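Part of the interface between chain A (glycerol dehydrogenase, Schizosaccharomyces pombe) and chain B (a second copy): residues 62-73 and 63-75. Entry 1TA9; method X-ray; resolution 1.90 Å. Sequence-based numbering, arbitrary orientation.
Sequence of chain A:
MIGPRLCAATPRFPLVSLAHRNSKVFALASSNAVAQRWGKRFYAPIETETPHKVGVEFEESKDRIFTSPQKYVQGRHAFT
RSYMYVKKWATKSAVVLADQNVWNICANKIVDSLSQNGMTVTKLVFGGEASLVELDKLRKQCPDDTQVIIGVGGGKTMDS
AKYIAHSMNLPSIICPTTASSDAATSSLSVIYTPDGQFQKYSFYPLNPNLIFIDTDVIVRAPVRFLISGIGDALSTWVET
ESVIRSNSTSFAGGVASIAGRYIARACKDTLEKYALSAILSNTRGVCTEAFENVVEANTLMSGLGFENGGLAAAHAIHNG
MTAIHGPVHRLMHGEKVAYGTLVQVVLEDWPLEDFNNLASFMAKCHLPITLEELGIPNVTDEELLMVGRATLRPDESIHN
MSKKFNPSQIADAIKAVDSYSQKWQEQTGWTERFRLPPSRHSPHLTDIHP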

ATOM      1  N   LYS A  62     -42.246  -5.403   2.497  1.00 28.91           N
ATOM      2  CA  LYS A  62     -41.355  -4.733   1.553  1.00 26.91           C
ATOM      3  C   LYS A  62     -40.639  -3.567   2.236  1.00 24.96           C
ATOM      4  O   LYS A  62     -39.805  -2.887   1.639  1.00 24.77           O
ATOM      5  CB  LYS A  62     -42.164  -4.236   0.352  1.00 27.78           C
ATOM      6  CG  LYS A  62     -41.393  -3.369  -0.624  1.00 28.51           C
ATOM      7  CD  LYS A  62     -41.979  -1.963  -0.693  1.00 29.31           C
ATOM      8  CE  LYS A  62     -43.394  -1.957  -1.277  1.00 29.72           C
ATOM      9  NZ  LYS A  62     -44.400  -2.591  -0.378  1.00 30.24           N
ATOM     10  N   ASP A  63     -40.972  -3.343   3.498  1.00 22.50           N
ATOM     11  CA  ASP A  63     -40.356  -2.275   4.263  1.00 20.18           C
ATOM     12  C   ASP A  63     -39.018  -2.746   4.836  1.00 18.62           C
ATOM     13  O   ASP A  63     -38.753  -3.947   4.903  1.00 18.09           O
ATOM     14  CB  ASP A  63     -41.298  -1.846   5.391  1.00 20.03           C
ATOM     15  CG  ASP A  63     -42.651  -1.377   4.872  1.00 19.93           C
ATOM     16  OD1 ASP A  63     -42.675  -0.485   3.998  1.00 19.68           O
ATOM     17  OD2 ASP A  63     -43.686  -1.900   5.332  1.00 19.51           O
ATOM     18  N   ARG A  64     -38.174  -1.792   5.224  1.00 16.88           N
ATOM     19  CA  ARG A  64     -36.873  -2.090   5.810  1.00 15.37           C
ATOM     20  C   ARG A  64     -37.138  -2.221   7.309  1.00 14.48           C
ATOM     21  O   ARG A  64     -37.583  -1.270   7.952  1.00 14.42           O
ATOM     22  CB  ARG A  64     -35.902  -0.938   5.534  1.00 15.02           C
ATOM     23  CG  ARG A  64     -34.479  -1.213   5.969  1.00 14.47           C
ATOM     24  CD  ARG A  64     -33.567  -0.018   5.688  1.00 13.99           C
ATOM     25  NE  ARG A  64     -33.546   0.357   4.273  1.00 13.29           N
ATOM     26  CZ  ARG A  64     -32.516   0.954   3.680  1.00 13.38           C
ATOM     27  NH1 ARG A  64     -32.572   1.268   2.394  1.00 13.07           N
ATOM     28  NH2 ARG A  64     -31.413   1.221   4.372  1.00 12.68           N
ATOM     29  N   ILE A  65     -36.856  -3.389   7.868  1.00 13.52           N
ATOM     30  CA  ILE A  65     -37.157  -3.633   9.278  1.00 12.74           C
ATOM     31  C   ILE A  65     -35.991  -4.082  10.159  1.00 12.44           C
ATOM     32  O   ILE A  65     -35.198  -4.941   9.767  1.00 11.55           O
ATOM     33  CB  ILE A  65     -38.276  -4.709   9.386  1.00 12.94           C
ATOM     34  CG1 ILE A  65     -39.481  -4.287   8.539  1.00 12.99           C
ATOM     35  CG2 ILE A  65     -38.681  -4.917  10.843  1.00 12.87           C
ATOM     36  CD1 ILE A  65     -40.570  -5.359   8.419  1.00 13.32           C
ATOM     37  N   PHE A  66     -35.906  -3.489  11.350  1.00 11.93           N
ATOM     38  CA  PHE A  66     -34.888  -3.834  12.342  1.00 12.20           C
ATOM     39  C   PHE A  66     -35.647  -4.243  13.601  1.00 12.33           C
ATOM     40  O   PHE A  66     -36.580  -3.554  14.020  1.00 12.23           O
ATOM     41  CB  PHE A  66     -33.985  -2.636  12.658  1.00 12.12           C
ATOM     42  CG  PHE A  66     -32.916  -2.932  13.684  1.00 12.05           C
ATOM     43  CD1 PHE A  66     -33.142  -2.704  15.039  1.00 12.39           C
ATOM     44  CD2 PHE A  66     -31.688  -3.455  13.294  1.00 12.33           C
ATOM     45  CE1 PHE A  66     -32.157  -2.995  15.989  1.00 12.30           C
ATOM     46  CE2 PHE A  66     -30.696  -3.751  14.231  1.00 12.31           C
ATOM     47  CZ  PHE A  66     -30.935  -3.520  15.584  1.00 12.37           C
ATOM     48  N   THR A  67     -35.251  -5.360  14.200  1.00 12.54           N
ATOM     49  CA  THR A  67     -35.924  -5.858  15.397  1.00 12.82           C
ATOM     50  C   THR A  67     -34.891  -6.162  16.476  1.00 12.81           C
ATOM     51  O   THR A  67     -33.735  -6.454  16.168  1.00 12.61           O
ATOM     52  CB  THR A  67     -36.731  -7.143  15.065  1.00 13.23           C
ATOM     53  OG1 THR A  67     -37.581  -7.480  16.165  1.00 14.06           O
ATOM     54  CG2 THR A  67     -35.789  -8.310  14.781  1.00 13.46           C
ATOM     55  N   SER A  68     -35.306  -6.067  17.738  0.50 12.72           N
ATOM     56  CA  SER A  68     -34.393  -6.305  18.850  0.50 12.56           C
ATOM     57  C   SER A  68     -35.074  -6.320  20.216  0.50 12.61           C
ATOM     58  O   SER A  68     -36.189  -5.818  20.373  0.50 12.62           O
ATOM     59  CB  SER A  68     -33.311  -5.216  18.856  0.50 12.64           C
ATOM     60  OG  SER A  68     -32.725  -5.063  20.136  0.50 11.73           O
ATOM     61  N   PRO A  69     -34.413  -6.917  21.224  1.00 12.78           N
ATOM     62  CA  PRO A  69     -34.998  -6.955  22.567  1.00 12.37           C
ATOM     63  C   PRO A  69     -34.962  -5.487  23.002  1.00 12.13           C
ATOM     64  O   PRO A  69     -34.261  -4.680  22.386  1.00 11.99           O
ATOM     65  CB  PRO A  69     -33.994  -7.784  23.363  1.00 12.46           C
ATOM     66  CG  PRO A  69     -33.345  -8.657  22.322  1.00 13.11           C
ATOM     67  CD  PRO A  69     -33.166  -7.705  21.168  1.00 12.68           C
ATOM     68  N   GLN A  70     -35.689  -5.137  24.054  1.00 11.79           N
ATOM     69  CA  GLN A  70     -35.687  -3.757  24.518  1.00 11.80           C
ATOM     70  C   GLN A  70     -34.389  -3.440  25.252  1.00 11.78           C
ATOM     71  O   GLN A  70     -33.876  -2.323  25.175  1.00 11.26           O
ATOM     72  CB  GLN A  70     -36.875  -3.515  25.450  1.00 11.89           C
ATOM     73  CG  GLN A  70     -38.225  -3.596  24.765  1.00 11.89           C
ATOM     74  CD  GLN A  70     -39.366  -3.233  25.697  1.00 12.56           C
ATOM     75  OE1 GLN A  70     -39.715  -3.998  26.601  1.00 12.94           O
ATOM     76  NE2 GLN A  70     -39.946  -2.053  25.492  1.00 11.92           N
ATOM     77  N   LYS A  71     -33.871  -4.432  25.968  1.00 11.91           N
ATOM     78  CA  LYS A  71     -32.646  -4.267  26.736  1.00 12.34           C
ATOM     79  C   LYS A  71     -31.793  -5.531  26.714  1.00 12.26           C
ATOM     80  O   LYS A  71     -32.313  -6.649  26.669  1.00 12.21           O
ATOM     81  CB  LYS A  71     -32.978  -3.945  28.201  1.00 13.18           C
ATOM     82  CG  LYS A  71     -33.828  -2.705  28.433  1.00 14.42           C
ATOM     83  CD  LYS A  71     -33.016  -1.436  28.276  1.00 15.35           C
ATOM     84  CE  LYS A  71     -33.840  -0.214  28.647  1.00 15.58           C
ATOM     85  NZ  LYS A  71     -33.076   1.043  28.460  1.00 16.01           N
ATOM     86  N   TYR A  72     -30.479  -5.334  26.719  1.00 12.04           N
ATOM     87  CA  TYR A  72     -29.510  -6.423  26.778  1.00 11.97           C
ATOM     88  C   TYR A  72     -28.567  -5.976  27.888  1.00 11.95           C
ATOM     89  O   TYR A  72     -27.947  -4.916  27.790  1.00 11.92           O
ATOM     90  CB  TYR A  72     -28.750  -6.581  25.453  1.00 11.75           C
ATOM     91  CG  TYR A  72     -27.591  -7.561  25.530  1.00 11.59           C
ATOM     92  CD1 TYR A  72     -26.324  -7.149  25.954  1.00 11.67           C
ATOM     93  CD2 TYR A  72     -27.773  -8.907  25.224  1.00 11.62           C
ATOM     94  CE1 TYR A  72     -25.270  -8.058  26.071  1.00 11.43           C
ATOM     95  CE2 TYR A  72     -26.729  -9.824  25.340  1.00 11.77           C
ATOM     96  CZ  TYR A  72     -25.481  -9.393  25.761  1.00 11.71           C
ATOM     97  OH  TYR A  72     -24.455 -10.303  25.863  1.00 11.72           O
ATOM     98  N   VAL A  73     -28.484  -6.764  28.954  1.00 11.92           N
ATOM     99  CA  VAL A  73     -27.634  -6.428  30.091  1.00 12.09           C
ATOM    100  C   VAL A  73     -26.674  -7.579  30.382  1.00 12.20           C
ATOM    101  O   VAL A  73     -27.099  -8.720  30.552  1.00 12.31           O
ATOM    102  CB  VAL A  73     -28.501  -6.132  31.339  1.00 12.22           C
ATOM    103  CG1 VAL A  73     -27.617  -5.797  32.532  1.00 12.17           C
ATOM    104  CG2 VAL A  73     -29.455  -4.988  31.036  1.00 12.11           C
TER
ATOM    105  N   ASP B  63     -22.620  -2.706  34.465  1.00 21.84           N
ATOM    106  CA  ASP B  63     -22.868  -3.725  33.452  1.00 19.55           C
ATOM    107  C   ASP B  63     -22.798  -3.156  32.037  1.00 18.31           C
ATOM    108  O   ASP B  63     -22.926  -1.948  31.844  1.00 17.57           O
ATOM    109  CB  ASP B  63     -24.244  -4.353  33.689  1.00 19.25           C
ATOM    110  CG  ASP B  63     -24.361  -4.999  35.061  1.00 19.09           C
ATOM    111  OD1 ASP B  63     -23.468  -5.797  35.419  1.00 18.52           O
ATOM    112  OD2 ASP B  63     -25.341  -4.713  35.780  1.00 18.67           O
ATOM    113  N   ARG B  64     -22.582  -4.037  31.058  1.00 16.66           N
ATOM    114  CA  ARG B  64     -22.521  -3.655  29.649  1.00 15.22           C
ATOM    115  C   ARG B  64     -23.971  -3.691  29.175  1.00 14.51           C
ATOM    116  O   ARG B  64     -24.606  -4.755  29.178  1.00 14.16           O
ATOM    117  CB  ARG B  64     -21.678  -4.661  28.860  1.00 15.08           C
ATOM    118  CG  ARG B  64     -21.479  -4.298  27.401  1.00 14.78           C
ATOM    119  CD  ARG B  64     -20.679  -5.361  26.646  1.00 14.11           C
ATOM    120  NE  ARG B  64     -19.377  -5.620  27.265  1.00 13.75           N
ATOM    121  CZ  ARG B  64     -18.281  -5.956  26.588  1.00 13.67           C
ATOM    122  NH1 ARG B  64     -17.143  -6.180  27.232  1.00 13.58           N
ATOM    123  NH2 ARG B  64     -18.315  -6.049  25.263  1.00 13.18           N
ATOM    124  N   ILE B  65     -24.485  -2.537  28.759  1.00 13.25           N
ATOM    125  CA  ILE B  65     -25.885  -2.421  28.360  1.00 12.74           C
ATOM    126  C   ILE B  65     -26.160  -1.890  26.955  1.00 12.35           C
ATOM    127  O   ILE B  65     -25.553  -0.916  26.519  1.00 11.73           O
ATOM    128  CB  ILE B  65     -26.638  -1.499  29.355  1.00 12.68           C
ATOM    129  CG1 ILE B  65     -26.482  -2.034  30.779  1.00 12.92           C
ATOM    130  CG2 ILE B  65     -28.105  -1.380  28.958  1.00 12.69           C
ATOM    131  CD1 ILE B  65     -27.050  -1.114  31.856  1.00 13.34           C
ATOM    132  N   PHE B  66     -27.090  -2.543  26.268  1.00 12.05           N
ATOM    133  CA  PHE B  66     -27.517  -2.140  24.932  1.00 12.42           C
ATOM    134  C   PHE B  66     -29.020  -1.932  25.058  1.00 12.57           C
ATOM    135  O   PHE B  66     -29.715  -2.737  25.688  1.00 12.52           O
ATOM    136  CB  PHE B  66     -27.207  -3.233  23.902  1.00 12.53           C
ATOM    137  CG  PHE B  66     -27.682  -2.911  22.507  1.00 12.48           C
ATOM    138  CD1 PHE B  66     -28.960  -3.271  22.090  1.00 12.72           C
ATOM    139  CD2 PHE B  66     -26.848  -2.246  21.611  1.00 12.75           C
ATOM    140  CE1 PHE B  66     -29.404  -2.973  20.794  1.00 13.14           C
ATOM    141  CE2 PHE B  66     -27.276  -1.942  20.315  1.00 12.90           C
ATOM    142  CZ  PHE B  66     -28.555  -2.306  19.905  1.00 13.12           C
ATOM    143  N   THR B  67     -29.519  -0.848  24.477  1.00 12.76           N
ATOM    144  CA  THR B  67     -30.936  -0.525  24.564  1.00 12.80           C
ATOM    145  C   THR B  67     -31.489  -0.210  23.176  1.00 12.75           C
ATOM    146  O   THR B  67     -30.787   0.342  22.330  1.00 12.37           O
ATOM    147  CB  THR B  67     -31.145   0.671  25.530  1.00 13.16           C
ATOM    148  OG1 THR B  67     -32.542   0.856  25.781  1.00 13.38           O
ATOM    149  CG2 THR B  67     -30.553   1.940  24.946  1.00 13.28           C
ATOM    150  N   SER B  68     -32.746  -0.565  22.934  1.00 12.68           N
ATOM    151  CA  SER B  68     -33.321  -0.328  21.616  1.00 12.88           C
ATOM    152  C   SER B  68     -34.838  -0.392  21.550  1.00 12.67           C
ATOM    153  O   SER B  68     -35.498  -0.869  22.476  1.00 12.30           O
ATOM    154  CB  SER B  68     -32.749  -1.371  20.643  1.00 13.09           C
ATOM    155  OG  SER B  68     -33.474  -1.425  19.427  1.00 14.06           O
ATOM    156  N   PRO B  69     -35.415   0.146  20.465  1.00 12.57           N
ATOM    157  CA  PRO B  69     -36.871   0.086  20.328  1.00 12.33           C
ATOM    158  C   PRO B  69     -37.085  -1.379  19.950  1.00 12.08           C
ATOM    159  O   PRO B  69     -36.140  -2.042  19.501  1.00 11.80           O
ATOM    160  CB  PRO B  69     -37.152   1.005  19.143  1.00 12.43           C
ATOM    161  CG  PRO B  69     -36.020   2.010  19.212  1.00 12.95           C
ATOM    162  CD  PRO B  69     -34.836   1.127  19.527  1.00 12.57           C
ATOM    163  N   GLN B  70     -38.295  -1.893  20.119  1.00 11.82           N
ATOM    164  CA  GLN B  70     -38.550  -3.280  19.755  1.00 12.09           C
ATOM    165  C   GLN B  70     -38.559  -3.478  18.243  1.00 12.19           C
ATOM    166  O   GLN B  70     -38.140  -4.524  17.740  1.00 11.99           O
ATOM    167  CB  GLN B  70     -39.881  -3.740  20.333  1.00 12.26           C
ATOM    168  CG  GLN B  70     -39.906  -3.753  21.846  1.00 12.47           C
ATOM    169  CD  GLN B  70     -41.233  -4.222  22.388  1.00 13.05           C
ATOM    170  OE1 GLN B  70     -42.235  -3.503  22.323  1.00 12.96           O
ATOM    171  NE2 GLN B  70     -41.254  -5.441  22.916  1.00 12.89           N
ATOM    172  N   LYS B  71     -39.048  -2.473  17.522  1.00 12.44           N
ATOM    173  CA  LYS B  71     -39.121  -2.549  16.068  1.00 12.62           C
ATOM    174  C   LYS B  71     -38.885  -1.190  15.421  1.00 12.57           C
ATOM    175  O   LYS B  71     -39.259  -0.152  15.971  1.00 12.57           O
ATOM    176  CB  LYS B  71     -40.503  -3.048  15.625  1.00 13.33           C
ATOM    177  CG  LYS B  71     -40.903  -4.429  16.121  1.00 14.28           C
ATOM    178  CD  LYS B  71     -40.218  -5.542  15.349  1.00 14.62           C
ATOM    179  CE  LYS B  71     -40.826  -6.889  15.729  1.00 15.04           C
ATOM    180  NZ  LYS B  71     -40.106  -8.044  15.125  1.00 15.25           N
ATOM    181  N   TYR B  72     -38.250  -1.212  14.252  1.00 12.18           N
ATOM    182  CA  TYR B  72     -38.005  -0.012  13.464  1.00 11.91           C
ATOM    183  C   TYR B  72     -38.465  -0.410  12.073  1.00 11.79           C
ATOM    184  O   TYR B  72     -37.951  -1.366  11.500  1.00 11.46           O
ATOM    185  CB  TYR B  72     -36.521   0.365  13.453  1.00 11.56           C
ATOM    186  CG  TYR B  72     -36.185   1.463  12.468  1.00 11.31           C
ATOM    187  CD1 TYR B  72     -35.862   1.166  11.140  1.00 11.22           C
ATOM    188  CD2 TYR B  72     -36.204   2.801  12.855  1.00 11.35           C
ATOM    189  CE1 TYR B  72     -35.567   2.178  10.226  1.00 10.82           C
ATOM    190  CE2 TYR B  72     -35.914   3.817  11.952  1.00 11.03           C
ATOM    191  CZ  TYR B  72     -35.594   3.501  10.638  1.00 11.00           C
ATOM    192  OH  TYR B  72     -35.303   4.515   9.747  1.00 10.49           O
ATOM    193  N   VAL B  73     -39.453   0.306  11.548  1.00 11.90           N
ATOM    194  CA  VAL B  73     -40.012  -0.006  10.235  1.00 12.50           C
ATOM    195  C   VAL B  73     -39.959   1.219   9.341  1.00 12.67           C
ATOM    196  O   VAL B  73     -40.462   2.278   9.708  1.00 13.16           O
ATOM    197  CB  VAL B  73     -41.475  -0.470  10.368  1.00 12.32           C
ATOM    198  CG1 VAL B  73     -42.050  -0.813   8.996  1.00 12.46           C
ATOM    199  CG2 VAL B  73     -41.547  -1.671  11.302  1.00 12.35           C
ATOM    200  N   GLN B  74     -39.362   1.057   8.164  1.00 12.90           N
ATOM    201  CA  GLN B  74     -39.198   2.148   7.209  1.00 13.18           C
ATOM    202  C   GLN B  74     -39.535   1.715   5.773  1.00 13.29           C
ATOM    203  O   GLN B  74     -38.986   0.737   5.266  1.00 13.32           O
ATOM    204  CB  GLN B  74     -37.746   2.629   7.278  1.00 13.51           C
ATOM    205  CG  GLN B  74     -37.349   3.666   6.257  1.00 14.09           C
ATOM    206  CD  GLN B  74     -35.845   3.858   6.204  1.00 14.36           C
ATOM    207  OE1 GLN B  74     -35.190   3.985   7.239  1.00 14.29           O
ATOM    208  NE2 GLN B  74     -35.289   3.888   4.995  1.00 14.47           N
ATOM    209  N   GLY B  75     -40.429   2.450   5.116  1.00 13.17           N
ATOM    210  CA  GLY B  75     -40.783   2.100   3.751  1.00 13.10           C
ATOM    211  C   GLY B  75     -41.681   3.132   3.096  1.00 13.19           C
ATOM    212  O   GLY B  75     -42.361   3.895   3.778  1.00 12.91           O
TER
HETATM  213  O   HOH W   1     -38.410  -6.563  22.371  1.00 12.26           O
HETATM  214  O   HOH W   2     -38.455  -0.678  23.411  1.00 13.89           O

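At the apolar centre of the contact, A:Phe66 sits opposite B:Tyr72, their CB atoms 4.0 Å apart, and A:Tyr72 meets B:Phe66 with the same CB to CB distance of 4.0 Å. These residues meet because strand 64-67 of each chain pairs with the strand starting at residue 71 of the other, antiparallel, with axes 4.8 Å apart. All four take chi1 t and lie on one face of the sheet, so each aromatic pair packs through the roots of its side chains. On the other face, A:Ile65 CG1 lies 4.3 Å from B:Val73 CG2, and A:Val73 CG2 lies 4.2 Å from B:Ile65 CG1. Both are non-hydrogen-bonded pairs: A:Ile65 CA lies 4.7 Å from B:Val73 CA, and A:Val73 CA lies 4.7 Å from B:Ile65 CA.

Between the two layers of side chains, the backbone ladder fixes the pairing. A:Phe66 N donates to B:Tyr72 O at 3.0 Å, and B:Tyr72 N returns a bond to A:Phe66 O at 2.9 Å; A:Tyr72 N donates to B:Phe66 O and B:Phe66 N to A:Tyr72 O, both at 2.9 Å. At the next hydrogen-bonded pair, two residues along, A:Arg64 N donates to B:Gln74 O at 2.7 Å and B:Gln74 N to A:Arg64 O at 2.9 Å. On the aromatic face beside that pair, the amide NE2 of B:Gln74 lies over one face of the A:Arg64 guanidinium, while its OE1 accepts from B:Tyr72 OH at 2.6 Å within its own chain.

Where the strands give way to the turn, polar groups take over. A:Ser68 N donates to B:Gln70 O at 3.2 Å, and B:Ser68 N to A:Gln70 O at 3.1 Å. Each serine hydroxyl is spent locally: A:Ser68 OG donates to A:Pro69 O at 2.8 Å, and B:Ser68 OG to B:Pro69 O at 2.7 Å. The two glutamines meet through their aliphatic parts, A:Gln70 CG to B:Gln70 CG at 3.4 Å. B:Gln70 NE2 donates to a water that donates to A:Ser68 O; a second water accepts from A:Gln70 NE2 and lies near B:Ser68 O.

On the isoleucine and valine face, each lysine folds its chain, chi1 and chi2 both m, to bring its amine across the strand boundary: A:Lys71 NZ donates to B:Thr67 OG1 at 2.7 Å, and B:Lys71 NZ to A:Thr67 OG1 at 2.8 Å. At the far end, B:Gly75 makes room for an acid: A:Asp63 OD1 lies 3.2 Å from B:Gly75 CA, and an ideally placed CB there would fall 1.7 Å from that same oxygen.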